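Local atomic coordinates of erythrocyte membrane protein 1 (Plasmodium falciparum, PDB entry 2XU0), a protein that probably binds host cell-surface receptors in its full-length form, this piece being the N-terminal segment and DBL1-alpha domain, a domain involved in rosetting. Residues A[117-122]-A[208-213]; A[142-147]-A[214-219]; A[99-104]-A[135-140]. The protein carries 10 engineered substitutions. All coordinates share one frame; numbering follows the deposited sequence.

Interaction 1. Residues A[117-122]-A[208-213]; sequences KIRGNE and MFLPNK. With MG (magnesium ion), chain C.
R119 and K117 meet the backbone of residues 208-213 from positions flanking I118, which forms a single beta bridge with F209. L210 N donates to K117 O at 2.6 Å from above the carbonyl plane, whereas R119 N reaches M208 O at 2.9 Å within the plane of that carbonyl. The side chain of R119 stays close to the opposing backbone. Its CG sits near M208 O, and the chain is extended from there to NE. L210 CA lies over one face of the guanidinium and M208 CA at its edge, in plane. NH1 makes a weak bond to F209 O, short at 2.7 Å but bent to 126°, while NH2 is drawn to a salt bridge with D215. K117 packs mainly through methylenes: CB is 3.8 Å from F209 CE1 and also passes the carbonyl of L210, and CE comes within 3.3 Å of P211 O. A bend at chi4 (86°) then carries NZ away from the other segment. M208 rests its CB on I118 CG2 at 4.1 Å, the two side chains crossing obliquely; its thioether leads away from residues 117-122, and the side chain also touches F312 and W315 of helix 311-338. Beyond the bridge, I118 to N121 form a type II beta turn, with G120 at positive phi. I118 O and N121 O each bind magnesium at 2.4 Å. E122 stands in the second shell: OE2 accepts from one of the metal-bound waters, itself held by G120 N, and OE1 from another. The arrangement is a magnesium site in which two carbonyls of a type II turn, the nearby S115 carbonyl and three waters supply the six oxygens, with a beta bridge tying that turn to the loop before helix 216-231.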
loop_
_atom_site.group_PDB
_atom_site.type_symbol
_atom_site.label_atom_id
_atom_site.label_comp_id
_atom_site.label_asym_id
_atom_site.label_seq_id
_atom_site.Cartn_x
_atom_site.Cartn_y
_atom_site.Cartn_z
ATOM N N LYS A 117 -4.490 2.938 -17.437
ATOM C CA LYS A 117 -4.485 3.791 -16.241
ATOM C C LYS A 117 -3.127 3.854 -15.482
ATOM O O LYS A 117 -3.049 4.473 -14.415
ATOM C CB LYS A 117 -5.651 3.423 -15.304
ATOM C CG LYS A 117 -7.032 3.484 -15.948
ATOM C CD LYS A 117 -8.117 3.577 -14.884
ATOM C CE LYS A 117 -9.475 3.901 -15.468
ATOM N NZ LYS A 117 -10.185 2.676 -15.917
ATOM N N ILE A 118 -2.075 3.220 -16.016
ATOM C CA ILE A 118 -0.771 3.264 -15.347
ATOM C C ILE A 118 0.307 3.632 -16.316
ATOM O O ILE A 118 0.545 2.885 -17.264
ATOM C CB ILE A 118 -0.415 1.986 -14.494
ATOM C CG1 ILE A 118 -1.286 1.929 -13.212
ATOM C CG2 ILE A 118 1.115 1.978 -14.084
ATOM C CD1 ILE A 118 -1.233 0.723 -12.446
ATOM N N ARG A 119 1.011 4.745 -16.030
ATOM C CA ARG A 119 2.151 5.241 -16.815
ATOM C C ARG A 119 3.286 4.255 -16.660
ATOM O O ARG A 119 3.629 3.877 -15.542
ATOM C CB ARG A 119 2.606 6.646 -16.339
ATOM C CG ARG A 119 1.471 7.617 -15.996
ATOM C CD ARG A 119 1.961 8.876 -15.273
ATOM N NE ARG A 119 0.944 9.929 -15.293
ATOM C CZ ARG A 119 0.043 10.110 -14.337
ATOM N NH1 ARG A 119 0.043 9.337 -13.265
ATOM N NH2 ARG A 119 -0.861 11.074 -14.443
ATOM N N GLY A 120 3.837 3.797 -17.775
ATOM C CA GLY A 120 4.892 2.800 -17.718
ATOM C C GLY A 120 4.347 1.397 -17.922
ATOM O O GLY A 120 5.099 0.506 -18.323
ATOM N N ASN A 121 3.044 1.158 -17.633
ATOM C CA ASN A 121 2.486 -0.161 -17.946
ATOM C C ASN A 121 2.069 -0.101 -19.426
ATOM O O ASN A 121 1.499 0.902 -19.864
ATOM C CB ASN A 121 1.282 -0.528 -17.067
ATOM C CG ASN A 121 1.602 -0.986 -15.663
ATOM O OD1 ASN A 121 2.750 -0.921 -15.180
ATOM N ND2 ASN A 121 0.553 -1.335 -14.933
ATOM N N GLU A 122 2.421 -1.132 -20.194
ATOM C CA GLU A 122 2.078 -1.212 -21.616
ATOM C C GLU A 122 1.533 -2.584 -21.925
ATOM O O GLU A 122 1.841 -3.543 -21.220
ATOM C CB GLU A 122 3.307 -0.925 -22.488
ATOM C CG GLU A 122 3.855 0.507 -22.440
ATOM C CD GLU A 122 2.907 1.677 -22.656
ATOM O OE1 GLU A 122 1.890 1.525 -23.377
ATOM O OE2 GLU A 122 3.208 2.766 -22.112
ATOM N N MET A 208 2.151 7.315 -10.758
ATOM C CA MET A 208 1.969 6.485 -11.974
ATOM C C MET A 208 0.495 6.278 -12.364
ATOM O O MET A 208 0.223 5.747 -13.437
ATOM C CB MET A 208 2.560 5.082 -11.741
ATOM C CG MET A 208 4.063 4.999 -11.733
ATOM S SD MET A 208 4.515 3.257 -11.448
ATOM C CE MET A 208 4.608 3.209 -9.734
ATOM N N PHE A 209 -0.452 6.625 -11.483
ATOM C CA PHE A 209 -1.858 6.358 -11.792
ATOM C C PHE A 209 -2.504 7.414 -12.669
ATOM O O PHE A 209 -2.365 8.609 -12.425
ATOM C CB PHE A 209 -2.670 6.019 -10.535
ATOM C CG PHE A 209 -4.067 5.476 -10.770
ATOM C CD1 PHE A 209 -4.259 4.211 -11.319
ATOM C CD2 PHE A 209 -5.189 6.183 -10.338
ATOM C CE1 PHE A 209 -5.553 3.694 -11.497
ATOM C CE2 PHE A 209 -6.475 5.680 -10.544
ATOM C CZ PHE A 209 -6.648 4.444 -11.129
ATOM N N LEU A 210 -3.162 6.968 -13.735
ATOM C CA LEU A 210 -3.832 7.859 -14.656
ATOM C C LEU A 210 -5.338 7.599 -14.506
ATOM O O LEU A 210 -5.840 6.639 -15.087
ATOM C CB LEU A 210 -3.338 7.579 -16.074
ATOM C CG LEU A 210 -3.885 8.494 -17.148
ATOM C CD1 LEU A 210 -3.530 9.937 -16.852
ATOM C CD2 LEU A 210 -3.385 8.064 -18.514
ATOM N N PRO A 211 -6.053 8.384 -13.654
ATOM C CA PRO A 211 -7.493 8.106 -13.406
ATOM C C PRO A 211 -8.347 7.998 -14.666
ATOM O O PRO A 211 -9.206 7.128 -14.754
ATOM C CB PRO A 211 -7.938 9.260 -12.504
ATOM C CG PRO A 211 -6.701 9.794 -11.913
ATOM C CD PRO A 211 -5.591 9.560 -12.882
ATOM N N ASN A 212 -8.073 8.863 -15.652
ATOM C CA ASN A 212 -8.745 8.910 -16.966
ATOM C C ASN A 212 -7.892 9.741 -17.938
ATOM O O ASN A 212 -6.972 10.444 -17.502
ATOM C CB ASN A 212 -10.169 9.499 -16.832
ATOM C CG ASN A 212 -10.219 10.808 -16.106
ATOM O OD1 ASN A 212 -9.490 11.748 -16.423
ATOM N ND2 ASN A 212 -11.057 10.886 -15.082
ATOM N N LYS A 213 -8.235 9.705 -19.237
ATOM C CA LYS A 213 -7.534 10.422 -20.316
ATOM C C LYS A 213 -7.338 11.931 -20.087
ATOM O O LYS A 213 -6.482 12.531 -20.732
ATOM C CB LYS A 213 -8.235 10.175 -21.683
ATOM C CG LYS A 213 -9.667 10.744 -21.764
ATOM C CD LYS A 213 -10.224 10.741 -23.189
ATOM C CE LYS A 213 -11.425 11.643 -23.328
ATOM N NZ LYS A 213 -11.042 13.078 -23.248
HETATM MG MG MG C . 0.259 2.896 -19.662
HETATM O O HOH W 1 2.182 4.259 -20.116
HETATM O O HOH W 2 -0.413 2.748 -22.010
HETATM O O HOH W 3 -1.013 4.974 -19.369
#

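Interaction 2. Residues A[142-147]-A[214-219]; sequences NLEFLD and DDKVQK
K216 and V217, at the start of helix 216-231, pack against L143 and E144 of a 3-10 segment, and the contact is apolar apart from one bridging water. The approach begins at D215, the N-cap residue by position, whose side chain makes no capping bond; its backbone O accepts from K219 N in the first helical turn. K216 follows with its CB 4.0 Å from E144 CB, the two side chains crossing at about a right angle. Its chain is extended beyond CG, and NZ ends 5.5 Å from E144 OE1, opposite charges near each other without a salt bridge. The other carboxylate oxygen, E144 OE2, has its partner outside these segments, in R100. The carbonyl of K216 takes part as well: a water donates to K216 O and, at 2.6 Å, to L143 O, while accepting from L146 N at 3.0 Å. This single molecule satisfies polar backbone atoms of both segments across the seam. V217 is buried. CG1, anti to the backbone N (chi1 172°), lies 3.8 Å from L143 CB, and CG2 lies 3.7 Å from E144 CG with L143 C also near; V217 CA approaches L143 O. Q218 makes no contact here; its amide bonds I202 O and R253 NH1. Segment 142-147 packs on two helices, 216-231 and 154-175. V217 of helix 216-231 meets L143 and E144, and L146 touches L221 and V224 further along the same helix; helix 154-175 is met by L143 on N160 and T164, by L146 on N160, and by N142, whose amide bonds T164 OG1 and N160 O.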
loop_
_atom_site.group_PDB
_atom_site.type_symbol
_atom_site.label_atom_id
_atom_site.label_comp_id
_atom_site.label_asym_id
_atom_site.label_seq_id
_atom_site.Cartn_x
_atom_site.Cartn_y
_atom_site.Cartn_z
ATOM N N ASN A 142 -10.712 17.721 -5.482
ATOM C CA ASN A 142 -10.529 19.171 -5.385
ATOM C C ASN A 142 -9.341 19.665 -6.179
ATOM O O ASN A 142 -9.337 20.828 -6.627
ATOM C CB ASN A 142 -10.392 19.586 -3.913
ATOM C CG ASN A 142 -9.198 18.999 -3.206
ATOM O OD1 ASN A 142 -9.024 17.770 -3.109
ATOM N ND2 ASN A 142 -8.350 19.873 -2.711
ATOM N N LEU A 143 -8.321 18.784 -6.372
ATOM C CA LEU A 143 -7.129 19.114 -7.150
ATOM C C LEU A 143 -7.420 19.136 -8.659
ATOM O O LEU A 143 -6.556 19.561 -9.417
ATOM C CB LEU A 143 -5.921 18.206 -6.807
ATOM C CG LEU A 143 -5.473 18.095 -5.323
ATOM C CD1 LEU A 143 -4.161 17.329 -5.212
ATOM C CD2 LEU A 143 -5.305 19.476 -4.674
ATOM N N GLU A 144 -8.649 18.744 -9.089
ATOM C CA GLU A 144 -9.076 18.809 -10.510
ATOM C C GLU A 144 -9.584 20.226 -10.866
ATOM O O GLU A 144 -10.015 20.463 -11.992
ATOM C CB GLU A 144 -10.182 17.788 -10.810
ATOM C CG GLU A 144 -9.813 16.329 -10.587
ATOM C CD GLU A 144 -10.875 15.345 -11.029
ATOM O OE1 GLU A 144 -11.570 15.633 -12.031
ATOM O OE2 GLU A 144 -11.022 14.291 -10.370
ATOM N N PHE A 145 -9.491 21.170 -9.902
ATOM C CA PHE A 145 -9.973 22.549 -9.981
ATOM C C PHE A 145 -8.905 23.536 -9.531
ATOM O O PHE A 145 -9.164 24.441 -8.730
ATOM C CB PHE A 145 -11.267 22.680 -9.135
ATOM C CG PHE A 145 -12.344 21.721 -9.585
ATOM C CD1 PHE A 145 -13.176 22.036 -10.655
ATOM C CD2 PHE A 145 -12.500 20.487 -8.970
ATOM C CE1 PHE A 145 -14.144 21.131 -11.097
ATOM C CE2 PHE A 145 -13.453 19.578 -9.424
ATOM C CZ PHE A 145 -14.285 19.916 -10.469
ATOM N N LEU A 146 -7.694 23.357 -10.066
ATOM C CA LEU A 146 -6.532 24.178 -9.765
ATOM C C LEU A 146 -6.267 25.171 -10.893
ATOM O O LEU A 146 -5.598 26.180 -10.667
ATOM C CB LEU A 146 -5.317 23.259 -9.542
ATOM C CG LEU A 146 -4.842 22.925 -8.100
ATOM C CD1 LEU A 146 -5.970 22.957 -7.064
ATOM C CD2 LEU A 146 -4.136 21.577 -8.071
ATOM N N ASP A 147 -6.777 24.888 -12.106
ATOM C CA ASP A 147 -6.609 25.775 -13.250
ATOM C C ASP A 147 -7.733 26.815 -13.196
ATOM O O ASP A 147 -8.822 26.603 -13.741
ATOM C CB ASP A 147 -6.604 24.984 -14.576
ATOM C CG ASP A 147 -6.116 25.742 -15.805
ATOM O OD1 ASP A 147 -5.780 26.944 -15.676
ATOM O OD2 ASP A 147 -6.062 25.131 -16.892
ATOM N N ASP A 214 -8.147 12.556 -19.229
ATOM C CA ASP A 214 -8.060 14.004 -19.017
ATOM C C ASP A 214 -6.891 14.521 -18.163
ATOM O O ASP A 214 -6.456 15.659 -18.365
ATOM C CB ASP A 214 -9.420 14.566 -18.575
ATOM C CG ASP A 214 -10.532 14.327 -19.597
ATOM O OD1 ASP A 214 -10.257 14.439 -20.818
ATOM O OD2 ASP A 214 -11.662 13.982 -19.177
ATOM N N ASP A 215 -6.377 13.693 -17.216
ATOM C CA ASP A 215 -5.241 14.038 -16.338
ATOM C C ASP A 215 -5.384 15.423 -15.691
ATOM O O ASP A 215 -4.395 16.163 -15.582
ATOM C CB ASP A 215 -3.915 13.944 -17.127
ATOM C CG ASP A 215 -2.711 13.405 -16.372
ATOM O OD1 ASP A 215 -2.898 12.883 -15.253
ATOM O OD2 ASP A 215 -1.600 13.409 -16.951
ATOM N N LYS A 216 -6.627 15.764 -15.265
ATOM C CA LYS A 216 -6.960 17.080 -14.692
ATOM C C LYS A 216 -6.132 17.499 -13.502
ATOM O O LYS A 216 -5.704 18.654 -13.450
ATOM C CB LYS A 216 -8.475 17.209 -14.423
ATOM C CG LYS A 216 -9.210 17.547 -15.726
ATOM C CD LYS A 216 -10.717 17.580 -15.597
ATOM C CE LYS A 216 -11.379 17.846 -16.937
ATOM N NZ LYS A 216 -12.857 17.956 -16.812
ATOM N N VAL A 217 -5.888 16.567 -12.545
ATOM C CA VAL A 217 -5.081 16.885 -11.350
ATOM C C VAL A 217 -3.718 17.356 -11.782
ATOM O O VAL A 217 -3.305 18.427 -11.369
ATOM C CB VAL A 217 -4.986 15.706 -10.321
ATOM C CG1 VAL A 217 -3.981 16.034 -9.214
ATOM C CG2 VAL A 217 -6.340 15.381 -9.718
ATOM N N GLN A 218 -3.042 16.599 -12.676
ATOM C CA GLN A 218 -1.696 16.941 -13.159
ATOM C C GLN A 218 -1.633 18.213 -13.968
ATOM O O GLN A 218 -0.703 19.015 -13.793
ATOM C CB GLN A 218 -1.053 15.773 -13.916
ATOM C CG GLN A 218 -0.655 14.625 -12.997
ATOM C CD GLN A 218 0.216 15.069 -11.830
ATOM O OE1 GLN A 218 1.192 15.811 -11.975
ATOM N NE2 GLN A 218 -0.084 14.582 -10.656
ATOM N N LYS A 219 -2.624 18.407 -14.849
ATOM C CA LYS A 219 -2.693 19.607 -15.684
ATOM C C LYS A 219 -2.896 20.857 -14.839
ATOM O O LYS A 219 -2.229 21.858 -15.091
ATOM C CB LYS A 219 -3.744 19.444 -16.789
ATOM C CG LYS A 219 -3.302 18.352 -17.748
ATOM C CD LYS A 219 -4.177 18.146 -18.959
ATOM C CE LYS A 219 -3.770 16.864 -19.657
ATOM N NZ LYS A 219 -2.464 16.982 -20.370
HETATM O O HOH W 4 -6.656 21.000 -11.591
#

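Interaction 3. Residues A[99-104]-A[135-140]; sequences GREQNR and RRHICD
The chain leaving helix 133-136, in the Duffy binding domain, is gripped by R100, E101 and R104 from the loop at 99-104. R100 holds D140 side-on: NE at 3.0 Å and NH2 at 2.7 Å both donate to OD1, and the acceptor stays within a few degrees of the guanidinium plane. NE meets OD1 nearly along its C-O axis, NH2 comes from the syn side, tilted out of the carboxylate plane, and the two flat groups are 56° apart. D140 presents this oxygen with CG between its backbone N and carbonyl carbon (chi1 69°). NH2 is shared with E144, which would spread the positive charge of R100 over two carboxylates. A weak bond at 3.2 Å joins R100 NE to I138 O, the carbonyl that also takes a weak bond from D140 N in an inverse gamma turn centred on C139. The C139-C97 disulfide, at the centre of this turn, ties it to the chain just before residues 99-104. H137, the first residue to leave helical geometry, has an aliphatic carbon over each face of its ring. E101 CB makes a CH-pi contact, 3.9 Å from the ring centroid and 15° off its normal, and R136 CB covers the centre of the opposite face. The carboxylate of E101 carries on past the ring, CD lying 3.6 Å from H137 CE1, while R104 CG comes in at the ring's edge. The side chains of R104 and H137 slide past each other in opposite directions, and the R104 guanidinium lies against the backbone of H137 and I138, with H137 O over one face toward the rim and I138 N over its centre. R104 NH2 lies 3.5 Å from C139 SG and pairs with E168 of helix 154-175.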
loop_
_atom_site.group_PDB
_atom_site.type_symbol
_atom_site.label_atom_id
_atom_site.label_comp_id
_atom_site.label_asym_id
_atom_site.label_seq_id
_atom_site.Cartn_x
_atom_site.Cartn_y
_atom_site.Cartn_z
ATOM N N GLY A 99 -17.355 11.474 -5.965
ATOM C CA GLY A 99 -17.219 10.632 -7.144
ATOM C C GLY A 99 -16.365 9.416 -6.872
ATOM O O GLY A 99 -16.286 8.504 -7.700
ATOM N N ARG A 100 -15.740 9.379 -5.691
ATOM C CA ARG A 100 -14.886 8.264 -5.330
ATOM C C ARG A 100 -15.592 7.177 -4.585
ATOM O O ARG A 100 -16.381 7.434 -3.675
ATOM C CB ARG A 100 -13.606 8.721 -4.626
ATOM C CG ARG A 100 -12.547 9.165 -5.632
ATOM C CD ARG A 100 -12.427 10.650 -5.576
ATOM N NE ARG A 100 -11.530 11.201 -6.591
ATOM C CZ ARG A 100 -11.946 11.721 -7.739
ATOM N NH1 ARG A 100 -13.230 11.664 -8.075
ATOM N NH2 ARG A 100 -11.084 12.300 -8.561
ATOM N N GLU A 101 -15.309 5.948 -5.004
ATOM C CA GLU A 101 -15.827 4.731 -4.413
ATOM C C GLU A 101 -15.202 4.587 -3.034
ATOM O O GLU A 101 -14.066 5.011 -2.818
ATOM C CB GLU A 101 -15.432 3.515 -5.278
ATOM C CG GLU A 101 -16.013 3.505 -6.687
ATOM C CD GLU A 101 -15.581 2.340 -7.564
ATOM O OE1 GLU A 101 -15.536 1.190 -7.065
ATOM O OE2 GLU A 101 -15.306 2.578 -8.763
ATOM N N GLN A 102 -15.957 4.030 -2.100
ATOM C CA GLN A 102 -15.496 3.758 -0.743
ATOM C C GLN A 102 -15.263 2.260 -0.696
ATOM O O GLN A 102 -15.218 1.644 -1.759
ATOM C CB GLN A 102 -16.499 4.268 0.328
ATOM C CG GLN A 102 -17.955 3.767 0.193
ATOM C CD GLN A 102 -18.765 4.511 -0.846
ATOM O OE1 GLN A 102 -18.800 5.750 -0.886
ATOM N NE2 GLN A 102 -19.435 3.763 -1.712
ATOM N N ASN A 103 -15.135 1.661 0.481
ATOM C CA ASN A 103 -14.853 0.229 0.608
ATOM C C ASN A 103 -13.515 -0.163 -0.043
ATOM O O ASN A 103 -13.364 -1.257 -0.584
ATOM C CB ASN A 103 -16.042 -0.677 0.199
ATOM C CG ASN A 103 -16.842 -1.187 1.375
ATOM O OD1 ASN A 103 -17.992 -0.784 1.595
ATOM N ND2 ASN A 103 -16.237 -2.069 2.173
ATOM N N ARG A 104 -12.519 0.746 0.077
ATOM C CA ARG A 104 -11.153 0.579 -0.439
ATOM C C ARG A 104 -10.500 -0.641 0.174
ATOM O O ARG A 104 -9.651 -1.261 -0.463
ATOM C CB ARG A 104 -10.301 1.824 -0.127
ATOM C CG ARG A 104 -10.836 3.105 -0.736
ATOM C CD ARG A 104 -9.724 4.070 -0.920
ATOM N NE ARG A 104 -10.112 5.443 -0.646
ATOM C CZ ARG A 104 -9.245 6.415 -0.401
ATOM N NH1 ARG A 104 -7.938 6.171 -0.419
ATOM N NH2 ARG A 104 -9.674 7.637 -0.136
ATOM N N ARG A 135 -5.177 3.536 -3.528
ATOM C CA ARG A 135 -4.756 4.580 -4.457
ATOM C C ARG A 135 -5.844 4.900 -5.452
ATOM O O ARG A 135 -6.060 6.070 -5.731
ATOM C CB ARG A 135 -3.417 4.215 -5.205
ATOM C CG ARG A 135 -3.062 5.127 -6.406
ATOM C CD ARG A 135 -2.637 6.530 -5.967
ATOM N NE ARG A 135 -2.517 7.472 -7.092
ATOM C CZ ARG A 135 -3.507 8.213 -7.591
ATOM N NH1 ARG A 135 -4.735 8.116 -7.098
ATOM N NH2 ARG A 135 -3.274 9.063 -8.579
ATOM N N ARG A 136 -6.409 3.877 -6.095
ATOM C CA ARG A 136 -7.436 4.027 -7.141
ATOM C C ARG A 136 -8.540 5.042 -6.772
ATOM O O ARG A 136 -8.905 5.899 -7.581
ATOM C CB ARG A 136 -8.085 2.665 -7.433
ATOM C CG ARG A 136 -7.197 1.680 -8.179
ATOM C CD ARG A 136 -7.959 0.407 -8.445
ATOM N NE ARG A 136 -8.790 0.565 -9.644
ATOM C CZ ARG A 136 -9.422 -0.431 -10.252
ATOM N NH1 ARG A 136 -9.350 -1.667 -9.769
ATOM N NH2 ARG A 136 -10.135 -0.202 -11.347
ATOM N N HIS A 137 -9.018 4.980 -5.533
ATOM C CA HIS A 137 -10.122 5.828 -5.087
ATOM C C HIS A 137 -9.737 6.959 -4.153
ATOM O O HIS A 137 -10.600 7.500 -3.475
ATOM C CB HIS A 137 -11.242 4.950 -4.515
ATOM C CG HIS A 137 -11.464 3.696 -5.294
ATOM N ND1 HIS A 137 -11.910 3.729 -6.615
ATOM C CD2 HIS A 137 -11.295 2.409 -4.922
ATOM C CE1 HIS A 137 -12.001 2.462 -6.990
ATOM N NE2 HIS A 137 -11.647 1.633 -6.004
ATOM N N ILE A 138 -8.452 7.364 -4.166
ATOM C CA ILE A 138 -7.917 8.461 -3.356
ATOM C C ILE A 138 -8.766 9.748 -3.487
ATOM O O ILE A 138 -9.260 10.061 -4.582
ATOM C CB ILE A 138 -6.393 8.684 -3.651
ATOM C CG1 ILE A 138 -5.592 8.829 -2.353
ATOM C CG2 ILE A 138 -6.121 9.859 -4.640
ATOM C CD1 ILE A 138 -4.056 8.768 -2.502
ATOM N N CYS A 139 -8.925 10.484 -2.374
ATOM C CA CYS A 139 -9.717 11.723 -2.350
ATOM C C CYS A 139 -8.953 12.928 -2.879
ATOM O O CYS A 139 -8.560 13.794 -2.096
ATOM C CB CYS A 139 -10.287 11.978 -0.956
ATOM S SG CYS A 139 -11.359 10.657 -0.341
ATOM N N ASP A 140 -8.787 13.011 -4.220
ATOM C CA ASP A 140 -8.025 14.045 -4.930
ATOM C C ASP A 140 -8.890 14.991 -5.797
ATOM O O ASP A 140 -8.356 15.857 -6.497
ATOM C CB ASP A 140 -6.976 13.335 -5.850
ATOM C CG ASP A 140 -7.563 12.569 -7.044
ATOM O OD1 ASP A 140 -8.798 12.303 -7.049
ATOM O OD2 ASP A 140 -6.789 12.178 -7.935
#

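The three contacts lie 15 to 16 Å apart between centres; two of the three junctions between them are salt bridges and the third is packing. R119 of interaction 1 reaches D215 of interaction 2, NH2 to OD1 at 2.8 Å, connecting the magnesium-bearing turn to the start of helix 216-231. R100 of interaction 3 reaches E144 of interaction 2, NH2 to OE2 at 2.7 Å, and V217 CG2 packs 3.7 Å from D140 OD2. Interactions 1 and 3 meet through F209, whose CB lies 3.7 Å from R135 NH2. Magnesium is bound within interaction 1, while the other two contacts lie away from the metal and from the bound proline, which is about 12 Å from the side chain of I118.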